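Local coordinates for C-glycoside 3-oxidase (Microbacterium trichothecenolyticum, PDB 7DVE), which oxidises the C3 hydroxyl of the sugar in C-glycosides such as isoorientin and mangiferin, using FAD and passing the electrons to oxygen to give hydrogen peroxide, at residues D137-G142 with T485-T490; A183-H188 with D192-R197; G457-S462 with E466-P471; G472-G477 with R502-E507. All blocks are in the same frame, centred on the assembly; numbering follows the deposited sequence.

The four contacts come from one GMC oxidoreductase chain. Interaction 1 joins distant sequence at the flavin and closes the longest loop; interactions 2 and 3, nested within it, are local closures, and interaction 4, which alternates with it along the sequence, packs a helix on a strand. Interactions 3 and 4 lie about 12 Å apart between centres and touch, the loop of 457-471, closed by one beta bridge, leading directly into strand 473-475, one edge strand of the parallel FAD-binding sheet. Helix 490-510 links interaction 1, which ends at its first residue beside the flavin, with interaction 4. Interaction 2, at the start of strand 196-204 of the antiparallel sheet, is about 39 Å from interaction 3 between centres but brushes interaction 1 at D137 and E193.

Interaction 1 of 4, residues D137-G142 with T485-T490; sequences DSERIG and TACNPT. With FAD (flavin-adenine dinucleotide), chain C.
One carboxylate oxygen of E139 takes two backbone N-H groups at once. A486 N reaches E139 OE2 at 2.9 Å on the anti lone pair, while C487 N comes to the same OE2 at 3.0 Å, nearly along its C-O axis and less straight, with an N-H...O angle of 141°. The other oxygen, OE1, accepts from N136 N, so both ends of the buried carboxylate are engaged and its rotation is fixed. CG lies anti to the carbonyl carbon, though chi1 is skewed to -31°, and the extended chain beyond it carries the acid to the loop. Replacing E139 with an alanine would probably leave the amides of A486 and C487 without their shared acceptor and let this loop shift. Packing follows closer to the backbone, where T485 CG2 rests 3.8 Å from E139 CB. Farther along 485-490, T490 N donates to FAD O2 at 3.2 Å, T490 OG1 accepts from the ribityl O3', and N488 CB lies close to FAD N3 and O2. A carboxylate thus anchors the loop that meets the isoalloxazine in the FAD site of this GMC oxidoreductase, close to the inferred proton acceptor H444.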
loop_
_atom_site.group_PDB
_atom_site.type_symbol
_atom_site.label_atom_id
_atom_site.label_comp_id
_atom_site.label_asym_id
_atom_site.label_seq_id
_atom_site.Cartn_x
_atom_site.Cartn_y
_atom_site.Cartn_z
ATOM N N ASP A 137 -7.845 13.125 -12.334
ATOM C CA ASP A 137 -8.445 14.434 -11.978
ATOM C C ASP A 137 -7.799 14.961 -10.687
ATOM O O ASP A 137 -6.565 14.960 -10.579
ATOM C CB ASP A 137 -9.968 14.266 -11.940
ATOM C CG ASP A 137 -10.597 14.184 -13.340
ATOM O OD1 ASP A 137 -9.855 14.220 -14.357
ATOM O OD2 ASP A 137 -11.846 14.094 -13.423
ATOM N N SER A 138 -8.575 15.384 -9.682
ATOM C CA SER A 138 -8.034 16.032 -8.482
ATOM C C SER A 138 -7.184 15.109 -7.608
ATOM O O SER A 138 -6.428 15.621 -6.780
ATOM C CB SER A 138 -9.172 16.639 -7.634
ATOM O OG SER A 138 -10.004 15.607 -7.080
ATOM N N GLU A 139 -7.248 13.787 -7.770
ATOM C CA GLU A 139 -6.278 12.958 -7.051
ATOM C C GLU A 139 -4.837 13.168 -7.503
ATOM O O GLU A 139 -3.928 12.676 -6.821
ATOM C CB GLU A 139 -6.556 11.458 -7.197
ATOM C CG GLU A 139 -7.990 11.042 -7.364
ATOM C CD GLU A 139 -8.094 9.548 -7.638
ATOM O OE1 GLU A 139 -7.887 9.139 -8.801
ATOM O OE2 GLU A 139 -8.350 8.775 -6.699
ATOM N N ARG A 140 -4.602 13.807 -8.645
ATOM C CA ARG A 140 -3.270 13.859 -9.224
ATOM C C ARG A 140 -2.473 14.994 -8.615
ATOM O O ARG A 140 -2.993 16.098 -8.412
ATOM C CB ARG A 140 -3.349 14.025 -10.745
ATOM C CG ARG A 140 -3.984 12.816 -11.439
ATOM C CD ARG A 140 -4.070 12.983 -12.945
ATOM N NE ARG A 140 -2.770 13.056 -13.599
ATOM C CZ ARG A 140 -2.147 12.038 -14.183
ATOM N NH1 ARG A 140 -2.605 10.802 -14.093
ATOM N NH2 ARG A 140 -1.039 12.269 -14.889
ATOM N N ILE A 141 -1.202 14.728 -8.330
ATOM C CA ILE A 141 -0.357 15.783 -7.778
ATOM C C ILE A 141 -0.031 16.765 -8.909
ATOM O O ILE A 141 0.670 16.436 -9.872
ATOM C CB ILE A 141 0.900 15.211 -7.116
ATOM C CG1 ILE A 141 0.487 14.329 -5.928
ATOM C CG2 ILE A 141 1.762 16.329 -6.612
ATOM C CD1 ILE A 141 1.470 13.238 -5.556
ATOM N N GLY A 142 -0.556 17.982 -8.791
ATOM C CA GLY A 142 -0.551 18.896 -9.917
ATOM C C GLY A 142 0.829 19.405 -10.281
ATOM O O GLY A 142 1.156 19.532 -11.467
ATOM N N THR A 485 -7.295 11.380 -2.299
ATOM C CA THR A 485 -7.370 10.345 -3.317
ATOM C C THR A 485 -8.397 9.292 -2.909
ATOM O O THR A 485 -8.660 9.090 -1.723
ATOM C CB THR A 485 -5.994 9.652 -3.562
ATOM O OG1 THR A 485 -5.638 8.881 -2.393
ATOM C CG2 THR A 485 -4.878 10.654 -3.893
ATOM N N ALA A 486 -8.988 8.632 -3.904
ATOM C CA ALA A 486 -9.804 7.447 -3.685
ATOM C C ALA A 486 -9.147 6.155 -4.151
ATOM O O ALA A 486 -9.480 5.095 -3.628
ATOM C CB ALA A 486 -11.152 7.588 -4.396
ATOM N N CYS A 487 -8.238 6.210 -5.124
ATOM C CA CYS A 487 -7.757 4.996 -5.773
ATOM C C CYS A 487 -6.696 4.327 -4.914
ATOM O O CYS A 487 -6.161 4.913 -3.981
ATOM C CB CYS A 487 -7.177 5.301 -7.167
ATOM S SG CYS A 487 -5.741 6.366 -7.128
ATOM N N ASN A 488 -6.379 3.088 -5.244
ATOM C CA ASN A 488 -5.428 2.353 -4.427
ATOM C C ASN A 488 -4.076 3.051 -4.533
ATOM O O ASN A 488 -3.660 3.421 -5.639
ATOM C CB ASN A 488 -5.363 0.891 -4.864
ATOM C CG ASN A 488 -6.727 0.366 -5.307
ATOM O OD1 ASN A 488 -7.257 0.800 -6.328
ATOM N ND2 ASN A 488 -7.309 -0.552 -4.534
ATOM N N PRO A 489 -3.415 3.334 -3.418
ATOM C CA PRO A 489 -2.311 4.306 -3.448
ATOM C C PRO A 489 -0.947 3.751 -3.808
ATOM O O PRO A 489 -0.043 4.537 -4.111
ATOM C CB PRO A 489 -2.295 4.845 -2.014
ATOM C CG PRO A 489 -2.741 3.680 -1.214
ATOM C CD PRO A 489 -3.815 2.999 -2.041
ATOM N N THR A 490 -0.760 2.430 -3.759
ATOM C CA THR A 490 0.594 1.890 -3.800
ATOM C C THR A 490 1.341 2.316 -5.067
ATOM O O THR A 490 2.496 2.747 -4.993
ATOM C CB THR A 490 0.571 0.367 -3.678
ATOM O OG1 THR A 490 -0.368 -0.014 -2.671
ATOM C CG2 THR A 490 1.964 -0.128 -3.250
HETATM P PA FAD C . 4.332 -1.462 3.965
HETATM O O1A FAD C . 3.599 -1.462 5.254
HETATM O O2A FAD C . 3.795 -2.255 2.835
HETATM O O5B FAD C . 5.810 -1.944 4.397
HETATM C C5B FAD C . 6.501 -1.233 5.427
HETATM C C4B FAD C . 7.477 -2.150 6.118
HETATM O O4B FAD C . 8.174 -1.316 7.090
HETATM C C3B FAD C . 6.742 -3.224 6.945
HETATM O O3B FAD C . 7.271 -4.514 6.579
HETATM C C2B FAD C . 7.160 -2.849 8.374
HETATM O O2B FAD C . 7.354 -4.005 9.194
HETATM C C1B FAD C . 8.505 -2.183 8.164
HETATM N N9A FAD C . 8.879 -1.338 9.356
HETATM C C8A FAD C . 8.036 -0.424 9.863
HETATM N N7A FAD C . 8.634 0.175 10.899
HETATM C C5A FAD C . 9.845 -0.366 11.049
HETATM C C6A FAD C . 10.828 -0.103 11.922
HETATM N N6A FAD C . 10.579 0.849 12.821
HETATM N N1A FAD C . 12.005 -0.757 11.901
HETATM C C2A FAD C . 12.190 -1.741 10.928
HETATM N N3A FAD C . 11.151 -1.991 10.012
HETATM C C4A FAD C . 10.002 -1.300 10.092
HETATM N N1 FAD C . -2.866 -1.501 -2.025
HETATM C C2 FAD C . -3.115 -1.166 -3.344
HETATM O O2 FAD C . -2.531 -0.194 -3.809
HETATM N N3 FAD C . -4.023 -1.917 -4.108
HETATM C C4 FAD C . -4.649 -3.052 -3.544
HETATM O O4 FAD C . -5.428 -3.719 -4.232
HETATM C C4X FAD C . -4.387 -3.374 -2.216
HETATM N N5 FAD C . -4.996 -4.414 -1.594
HETATM C C5X FAD C . -4.604 -4.775 -0.338
HETATM C C6 FAD C . -5.118 -5.934 0.274
HETATM C C7 FAD C . -4.695 -6.357 1.528
HETATM C C7M FAD C . -5.275 -7.643 2.169
HETATM C C8 FAD C . -3.735 -5.607 2.211
HETATM C C8M FAD C . -3.259 -6.062 3.603
HETATM C C9 FAD C . -3.221 -4.446 1.616
HETATM C C9A FAD C . -3.653 -4.017 0.347
HETATM N N10 FAD C . -3.174 -2.888 -0.223
HETATM C C10 FAD C . -3.491 -2.589 -1.485
HETATM C "C1'" FAD C . -2.261 -1.948 0.487
HETATM C "C2'" FAD C . -0.769 -2.130 0.182
HETATM O "O2'" FAD C . -0.347 -3.393 0.723
HETATM C "C3'" FAD C . 0.058 -0.936 0.765
HETATM O "O3'" FAD C . -0.373 0.294 0.164
HETATM C "C4'" FAD C . 1.545 -1.073 0.434
HETATM O "O4'" FAD C . 2.034 -2.304 0.945
HETATM C "C5'" FAD C . 2.350 0.091 1.072
HETATM O "O5'" FAD C . 3.766 -0.153 0.951
HETATM P P FAD C . 4.876 0.495 1.935
HETATM O O1P FAD C . 6.221 -0.112 1.738
HETATM O O2P FAD C . 4.712 1.957 1.791
HETATM O O3P FAD C . 4.538 0.047 3.453
#

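Interaction 2 of 4, residues A183-H188 with D192-R197; sequences AVEDAH and DERVQR
E185 OE1 accepts the backbone N-H of V195 in a short, almost straight bond: V195 N to E185 OE1 is 2.7 Å, with an N-H...O angle of 171°, and the donor arrives almost head-on to the oxygen. This is the single hydrogen bond across the contact. Around the same oxygen gather two aliphatic groups, V195 CG2 at 3.2 Å from E185 OE1 and R194 CB at 3.3 Å from it. The carboxylate also lies against the arginine stem, E185 CD standing 3.5 Å from R194 CG. The two side chains cross at about a right angle, their flat ends 60° apart, and the guanidinium does not close on the acid: E185 OE2 is 5.0 Å from R194 NE, which may add a weak attraction at most. What positions the acid is its own torsion: chi1 at 125° is away from a staggered value, yet from there the extended chain carries the carboxylate to the amide. In the second shell, Q196 NE2 donates to R194 O at 3.1 Å, which steadies the peptide whose N-H is gripped. Farther out, the contact bridges the short loop joining helix 176-183 to strand 196-204, at the surface and away from the FAD site. V195 packs on R178 and L181 of that helix and on T331 of strand 330-333, whose W332 pairs with Q196 through backbone hydrogen bonds.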
loop_
_atom_site.group_PDB
_atom_site.type_symbol
_atom_site.label_atom_id
_atom_site.label_comp_id
_atom_site.label_asym_id
_atom_site.label_seq_id
_atom_site.Cartn_x
_atom_site.Cartn_y
_atom_site.Cartn_z
ATOM N N ALA A 183 -22.460 -1.123 -20.366
ATOM C CA ALA A 183 -23.839 -0.929 -20.817
ATOM C C ALA A 183 -24.511 0.257 -20.131
ATOM O O ALA A 183 -25.269 0.997 -20.764
ATOM C CB ALA A 183 -24.658 -2.198 -20.563
ATOM N N VAL A 184 -24.267 0.441 -18.836
ATOM C CA VAL A 184 -24.927 1.473 -18.042
ATOM C C VAL A 184 -23.983 2.636 -17.734
ATOM O O VAL A 184 -24.237 3.395 -16.810
ATOM C CB VAL A 184 -25.515 0.901 -16.735
ATOM C CG1 VAL A 184 -26.531 -0.196 -17.011
ATOM C CG2 VAL A 184 -24.397 0.379 -15.830
ATOM N N GLU A 185 -22.877 2.774 -18.455
ATOM C CA GLU A 185 -21.941 3.848 -18.150
ATOM C C GLU A 185 -22.213 5.043 -19.056
ATOM O O GLU A 185 -22.539 4.880 -20.235
ATOM C CB GLU A 185 -20.495 3.361 -18.276
ATOM C CG GLU A 185 -19.615 4.157 -19.207
ATOM C CD GLU A 185 -18.541 3.293 -19.836
ATOM O OE1 GLU A 185 -17.612 2.905 -19.103
ATOM O OE2 GLU A 185 -18.617 3.009 -21.055
ATOM N N ASP A 186 -22.110 6.242 -18.484
ATOM C CA ASP A 186 -22.508 7.446 -19.205
ATOM C C ASP A 186 -21.638 7.653 -20.437
ATOM O O ASP A 186 -20.410 7.536 -20.380
ATOM C CB ASP A 186 -22.438 8.671 -18.292
ATOM C CG ASP A 186 -23.745 8.921 -17.550
ATOM O OD1 ASP A 186 -23.899 10.014 -16.960
ATOM O OD2 ASP A 186 -24.613 8.017 -17.547
ATOM N N ALA A 187 -22.284 7.973 -21.556
ATOM C CA ALA A 187 -21.583 8.146 -22.821
ATOM C C ALA A 187 -20.735 9.411 -22.810
ATOM O O ALA A 187 -20.129 9.763 -23.825
ATOM C CB ALA A 187 -22.582 8.186 -23.978
ATOM N N HIS A 188 -20.688 10.097 -21.669
ATOM C CA HIS A 188 -19.931 11.333 -21.526
ATOM C C HIS A 188 -18.507 11.117 -21.024
ATOM O O HIS A 188 -17.716 12.067 -21.044
ATOM C CB HIS A 188 -20.668 12.290 -20.578
ATOM N N ASP A 192 -9.726 7.487 -20.334
ATOM C CA ASP A 192 -9.168 7.403 -18.986
ATOM C C ASP A 192 -10.228 7.157 -17.926
ATOM O O ASP A 192 -9.881 6.854 -16.773
ATOM C CB ASP A 192 -8.407 8.693 -18.651
ATOM C CG ASP A 192 -7.025 8.737 -19.286
ATOM O OD1 ASP A 192 -6.175 7.893 -18.924
ATOM O OD2 ASP A 192 -6.791 9.614 -20.156
ATOM N N GLU A 193 -11.506 7.288 -18.274
ATOM C CA GLU A 193 -12.575 7.222 -17.296
ATOM C C GLU A 193 -13.573 6.092 -17.511
ATOM O O GLU A 193 -14.379 5.837 -16.610
ATOM C CB GLU A 193 -13.322 8.563 -17.247
ATOM C CG GLU A 193 -12.366 9.734 -17.331
ATOM C CD GLU A 193 -13.059 11.070 -17.280
ATOM O OE1 GLU A 193 -14.129 11.206 -17.925
ATOM O OE2 GLU A 193 -12.524 11.982 -16.596
ATOM N N ARG A 194 -13.541 5.401 -18.643
ATOM C CA ARG A 194 -14.555 4.387 -18.859
ATOM C C ARG A 194 -14.197 3.097 -18.124
ATOM O O ARG A 194 -13.078 2.899 -17.649
ATOM C CB ARG A 194 -14.765 4.140 -20.350
ATOM C CG ARG A 194 -15.737 5.136 -20.975
ATOM C CD ARG A 194 -15.896 4.944 -22.469
ATOM N NE ARG A 194 -14.641 5.109 -23.192
ATOM C CZ ARG A 194 -14.410 6.062 -24.081
ATOM N NH1 ARG A 194 -15.328 6.973 -24.374
ATOM N NH2 ARG A 194 -13.229 6.109 -24.686
ATOM N N VAL A 195 -15.203 2.236 -17.981
ATOM C CA VAL A 195 -14.998 0.931 -17.378
ATOM C C VAL A 195 -13.948 0.157 -18.174
ATOM O O VAL A 195 -13.948 0.169 -19.409
ATOM C CB VAL A 195 -16.343 0.196 -17.311
ATOM C CG1 VAL A 195 -16.159 -1.171 -16.697
ATOM C CG2 VAL A 195 -17.334 1.011 -16.483
ATOM N N GLN A 196 -13.016 -0.478 -17.470
ATOM C CA GLN A 196 -11.857 -1.089 -18.114
ATOM C C GLN A 196 -11.281 -2.137 -17.172
ATOM O O GLN A 196 -11.741 -2.288 -16.034
ATOM C CB GLN A 196 -10.806 -0.032 -18.484
ATOM C CG GLN A 196 -10.431 0.946 -17.338
ATOM C CD GLN A 196 -9.508 2.045 -17.824
ATOM O OE1 GLN A 196 -8.326 1.802 -18.087
ATOM N NE2 GLN A 196 -10.049 3.249 -17.993
ATOM N N ARG A 197 -10.265 -2.869 -17.651
ATOM C CA ARG A 197 -9.618 -3.853 -16.792
ATOM C C ARG A 197 -8.855 -3.153 -15.685
ATOM O O ARG A 197 -8.312 -2.065 -15.885
ATOM C CB ARG A 197 -8.655 -4.738 -17.579
ATOM C CG ARG A 197 -9.258 -5.458 -18.751
ATOM C CD ARG A 197 -8.273 -5.426 -19.916
ATOM N NE ARG A 197 -8.529 -6.491 -20.868
ATOM C CZ ARG A 197 -9.202 -6.291 -21.992
ATOM N NH1 ARG A 197 -9.748 -5.113 -22.262
ATOM N NH2 ARG A 197 -9.311 -7.285 -22.877
#

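Interaction 3 of 4, residues G457-S462 with E466-P471; sequences GASVCS and EVWGAP
W468 and S459 meet where a tight connection folds 457-462 back against 466-471, joined by a single beta bridge between C461 and V467, just ahead of strand 473-475 of the FAD-binding sheet. The backbone fixes the start of the indole: W468 N donates to V460 O at 3.0 Å, and V467-A470 forms a type II turn with G469 in it. With CG anti to the carbonyl carbon, chi1 -54°, the indole swings across to lie against 457-462. CB and CG pass V460 O more loosely. CD1 then comes 3.3 Å from S459 O, and NE1 donates to S459 OG at 2.8 Å, the hydroxyl standing near the ring edge but tilted 20° from its plane. CE2 lies beneath the peptide of C461, whose carbonyl carbon sits over one face toward the rim. At the far end, CZ2 touches S462 CA, and CH2 is 3.6 Å from S462 CB, which makes a CH-pi contact over the six-membered ring. S462 also closes the bridge: its N donates to E466 O at 2.8 Å, and E466 N returns a weak bond to S462 OG. E466 OE2 accepts from G472 N. The valines V460 and V467 touch through their methyl groups, CG1 to CG1 at 4.2 Å.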
loop_
_atom_site.group_PDB
_atom_site.type_symbol
_atom_site.label_atom_id
_atom_site.label_comp_id
_atom_site.label_asym_id
_atom_site.label_seq_id
_atom_site.Cartn_x
_atom_site.Cartn_y
_atom_site.Cartn_z
ATOM N N GLY A 457 5.312 24.707 6.216
ATOM C CA GLY A 457 4.599 24.169 7.349
ATOM C C GLY A 457 3.512 23.180 7.000
ATOM O O GLY A 457 3.093 22.412 7.865
ATOM N N ALA A 458 3.067 23.150 5.745
ATOM C CA ALA A 458 1.963 22.298 5.340
ATOM C C ALA A 458 2.420 21.003 4.666
ATOM O O ALA A 458 1.584 20.290 4.111
ATOM C CB ALA A 458 1.025 23.084 4.420
ATOM N N SER A 459 3.715 20.680 4.706
ATOM C CA SER A 459 4.234 19.443 4.130
ATOM C C SER A 459 5.424 18.966 4.951
ATOM O O SER A 459 6.096 19.756 5.614
ATOM C CB SER A 459 4.662 19.624 2.650
ATOM O OG SER A 459 5.625 20.671 2.483
ATOM N N VAL A 460 5.705 17.668 4.870
ATOM C CA VAL A 460 6.862 17.078 5.543
ATOM C C VAL A 460 8.076 16.980 4.609
ATOM O O VAL A 460 9.225 17.045 5.061
ATOM C CB VAL A 460 6.487 15.703 6.137
ATOM C CG1 VAL A 460 7.708 14.948 6.598
ATOM C CG2 VAL A 460 5.548 15.902 7.327
ATOM N N CYS A 461 7.863 16.861 3.300
ATOM C CA CYS A 461 9.007 16.649 2.425
ATOM C C CYS A 461 8.837 17.404 1.115
ATOM O O CYS A 461 7.759 17.899 0.780
ATOM C CB CYS A 461 9.242 15.151 2.157
ATOM S SG CYS A 461 7.869 14.323 1.336
ATOM N N SER A 462 9.937 17.478 0.378
ATOM C CA SER A 462 10.011 18.133 -0.917
ATOM C C SER A 462 9.507 17.192 -2.008
ATOM O O SER A 462 9.262 16.008 -1.760
ATOM C CB SER A 462 11.456 18.536 -1.183
ATOM O OG SER A 462 12.198 17.371 -1.484
ATOM N N GLU A 466 12.461 14.507 0.191
ATOM C CA GLU A 466 13.417 14.826 1.242
ATOM C C GLU A 466 12.762 15.735 2.280
ATOM O O GLU A 466 12.155 16.745 1.918
ATOM C CB GLU A 466 14.640 15.505 0.637
ATOM C CG GLU A 466 15.855 15.541 1.521
ATOM C CD GLU A 466 17.042 16.172 0.808
ATOM O OE1 GLU A 466 16.863 16.665 -0.331
ATOM O OE2 GLU A 466 18.147 16.173 1.392
ATOM N N VAL A 467 12.885 15.386 3.563
ATOM C CA VAL A 467 12.106 16.083 4.584
ATOM C C VAL A 467 12.735 17.443 4.883
ATOM O O VAL A 467 13.959 17.573 5.031
ATOM C CB VAL A 467 11.936 15.227 5.860
ATOM C CG1 VAL A 467 11.624 13.748 5.532
ATOM C CG2 VAL A 467 13.106 15.349 6.810
ATOM N N TRP A 468 11.890 18.470 4.924
ATOM C CA TRP A 468 12.332 19.825 5.231
ATOM C C TRP A 468 13.090 19.873 6.550
ATOM O O TRP A 468 12.578 19.451 7.588
ATOM C CB TRP A 468 11.124 20.754 5.314
ATOM C CG TRP A 468 10.226 20.729 4.115
ATOM C CD1 TRP A 468 8.926 20.312 4.071
ATOM C CD2 TRP A 468 10.554 21.166 2.788
ATOM N NE1 TRP A 468 8.424 20.465 2.801
ATOM C CE2 TRP A 468 9.407 20.981 1.992
ATOM C CE3 TRP A 468 11.707 21.701 2.197
ATOM C CZ2 TRP A 468 9.377 21.313 0.629
ATOM C CZ3 TRP A 468 11.681 22.020 0.831
ATOM C CH2 TRP A 468 10.521 21.831 0.070
ATOM N N GLY A 469 14.308 20.410 6.517
ATOM C CA GLY A 469 15.061 20.618 7.733
ATOM C C GLY A 469 15.940 19.466 8.163
ATOM O O GLY A 469 16.789 19.651 9.050
ATOM N N ALA A 470 15.763 18.277 7.580
ATOM C CA ALA A 470 16.657 17.142 7.786
ATOM C C ALA A 470 17.141 16.679 6.418
ATOM O O ALA A 470 16.643 15.683 5.870
ATOM C CB ALA A 470 15.973 16.013 8.552
ATOM N N PRO A 471 18.105 17.383 5.832
ATOM C CA PRO A 471 18.630 16.965 4.528
ATOM C C PRO A 471 19.246 15.577 4.620
ATOM O O PRO A 471 19.829 15.201 5.639
ATOM C CB PRO A 471 19.680 18.031 4.191
ATOM C CG PRO A 471 19.680 19.010 5.295
ATOM C CD PRO A 471 18.778 18.568 6.388
#

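Interaction 4 of 4, residues G472-G477 with R502-E507; sequences GLFVAG and RHIADE
Two side chains reach toward each other from strand and helix: F474 has CG anti to its carbonyl carbon (chi1 -67°), and I504 has CG1 likewise anti to its own (chi1 -71°) with an extended chi2 that sends CD1 forward. The ring and the isoleucine therefore meet from opposite directions. I504 CD1 sits over one ring face, 3.7 Å from the F474 centroid and 16° off the normal, a CH-pi contact, while I504 CG1 lies 3.5 Å from F474 CZ. The side chain of H503, the residue before it, crosses that of F474 at about a right angle, and its ND1 comes to the phenylalanine edge, 4.1 Å from F474 CE2. That nitrogen is buried here without any polar partner in the model. Exchanging F474 for an alanine would probably open a gap beneath I504 CD1 and leave H503 ND1 without the ring edge it abuts. No hydrogen bond crosses the interface, which is wholly side-chain packing. In the fold, F474 lies on strand 473-475, an outermost strand of the parallel sheet, and bonds through its backbone to V268 and V270 of strand 267-270. Helix 490-510 lies over this face, with I504 also touching V269 of that strand and Y24 and L28 of helix 19-31.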
loop_
_atom_site.group_PDB
_atom_site.type_symbol
_atom_site.label_atom_id
_atom_site.label_comp_id
_atom_site.label_asym_id
_atom_site.label_seq_id
_atom_site.Cartn_x
_atom_site.Cartn_y
_atom_site.Cartn_z
ATOM N N GLY A 472 19.086 14.804 3.547
ATOM C CA GLY A 472 19.517 13.427 3.541
ATOM C C GLY A 472 18.538 12.449 4.149
ATOM O O GLY A 472 18.714 11.235 3.983
ATOM N N LEU A 473 17.526 12.919 4.868
ATOM C CA LEU A 473 16.459 12.037 5.322
ATOM C C LEU A 473 15.346 12.051 4.285
ATOM O O LEU A 473 14.924 13.118 3.832
ATOM C CB LEU A 473 15.927 12.472 6.691
ATOM C CG LEU A 473 14.653 11.777 7.173
ATOM C CD1 LEU A 473 14.867 10.269 7.293
ATOM C CD2 LEU A 473 14.189 12.386 8.498
ATOM N N PHE A 474 14.877 10.861 3.909
ATOM C CA PHE A 474 13.851 10.699 2.889
ATOM C C PHE A 474 12.707 9.886 3.458
ATOM O O PHE A 474 12.900 9.057 4.347
ATOM C CB PHE A 474 14.411 10.010 1.613
ATOM C CG PHE A 474 15.419 10.849 0.874
ATOM C CD1 PHE A 474 16.740 10.903 1.299
ATOM C CD2 PHE A 474 15.047 11.588 -0.245
ATOM C CE1 PHE A 474 17.671 11.686 0.629
ATOM C CE2 PHE A 474 15.969 12.364 -0.916
ATOM C CZ PHE A 474 17.282 12.418 -0.474
ATOM N N VAL A 475 11.513 10.112 2.922
ATOM C CA VAL A 475 10.336 9.349 3.316
ATOM C C VAL A 475 9.713 8.746 2.062
ATOM O O VAL A 475 9.928 9.213 0.944
ATOM C CB VAL A 475 9.318 10.214 4.094
ATOM C CG1 VAL A 475 9.874 10.549 5.482
ATOM C CG2 VAL A 475 9.004 11.495 3.327
ATOM N N ALA A 476 8.940 7.685 2.254
ATOM C CA ALA A 476 8.461 6.896 1.129
ATOM C C ALA A 476 7.217 6.137 1.545
ATOM O O ALA A 476 7.173 5.582 2.639
ATOM C CB ALA A 476 9.530 5.908 0.652
ATOM N N GLY A 477 6.228 6.109 0.662
ATOM C CA GLY A 477 5.045 5.298 0.756
ATOM C C GLY A 477 3.813 6.135 0.549
ATOM O O GLY A 477 3.881 7.297 0.138
ATOM N N ARG A 502 15.850 8.321 -7.654
ATOM C CA ARG A 502 16.626 8.957 -8.716
ATOM C C ARG A 502 17.389 10.159 -8.186
ATOM O O ARG A 502 18.534 10.406 -8.585
ATOM C CB ARG A 502 15.709 9.388 -9.852
ATOM C CG ARG A 502 15.136 8.271 -10.634
ATOM C CD ARG A 502 14.156 8.830 -11.621
ATOM N NE ARG A 502 13.962 7.924 -12.744
ATOM C CZ ARG A 502 13.118 8.150 -13.737
ATOM N NH1 ARG A 502 12.386 9.253 -13.782
ATOM N NH2 ARG A 502 13.004 7.249 -14.705
ATOM N N HIS A 503 16.765 10.934 -7.293
ATOM C CA HIS A 503 17.470 12.071 -6.707
ATOM C C HIS A 503 18.679 11.620 -5.892
ATOM O O HIS A 503 19.767 12.204 -6.000
ATOM C CB HIS A 503 16.537 12.912 -5.837
ATOM C CG HIS A 503 17.163 14.198 -5.398
ATOM N ND1 HIS A 503 17.554 14.438 -4.096
ATOM C CD2 HIS A 503 17.532 15.290 -6.106
ATOM C CE1 HIS A 503 18.106 15.632 -4.015
ATOM N NE2 HIS A 503 18.109 16.167 -5.223
ATOM N N ILE A 504 18.506 10.586 -5.070
ATOM C CA ILE A 504 19.638 10.088 -4.284
ATOM C C ILE A 504 20.756 9.597 -5.207
ATOM O O ILE A 504 21.943 9.821 -4.938
ATOM C CB ILE A 504 19.178 8.995 -3.297
ATOM C CG1 ILE A 504 18.340 9.608 -2.175
ATOM C CG2 ILE A 504 20.363 8.256 -2.693
ATOM C CD1 ILE A 504 17.847 8.592 -1.183
ATOM N N ALA A 505 20.398 8.933 -6.319
ATOM C CA ALA A 505 21.411 8.513 -7.293
ATOM C C ALA A 505 22.137 9.710 -7.900
ATOM O O ALA A 505 23.362 9.677 -8.068
ATOM C CB ALA A 505 20.776 7.670 -8.400
ATOM N N ASP A 506 21.392 10.753 -8.282
ATOM C CA ASP A 506 22.014 11.994 -8.741
ATOM C C ASP A 506 23.033 12.487 -7.722
ATOM O O ASP A 506 24.172 12.819 -8.065
ATOM C CB ASP A 506 20.950 13.072 -8.967
ATOM C CG ASP A 506 20.106 12.813 -10.194
ATOM O OD1 ASP A 506 20.683 12.703 -11.275
ATOM O OD2 ASP A 506 18.865 12.713 -10.086
ATOM N N GLU A 507 22.630 12.517 -6.450
ATOM C CA GLU A 507 23.507 13.016 -5.395
ATOM C C GLU A 507 24.749 12.142 -5.251
ATOM O O GLU A 507 25.858 12.650 -5.065
ATOM C CB GLU A 507 22.735 13.084 -4.072
ATOM C CG GLU A 507 21.787 14.281 -3.868
ATOM C CD GLU A 507 22.403 15.656 -4.157
ATOM O OE1 GLU A 507 23.626 15.754 -4.430
ATOM O OE2 GLU A 507 21.663 16.662 -4.083
#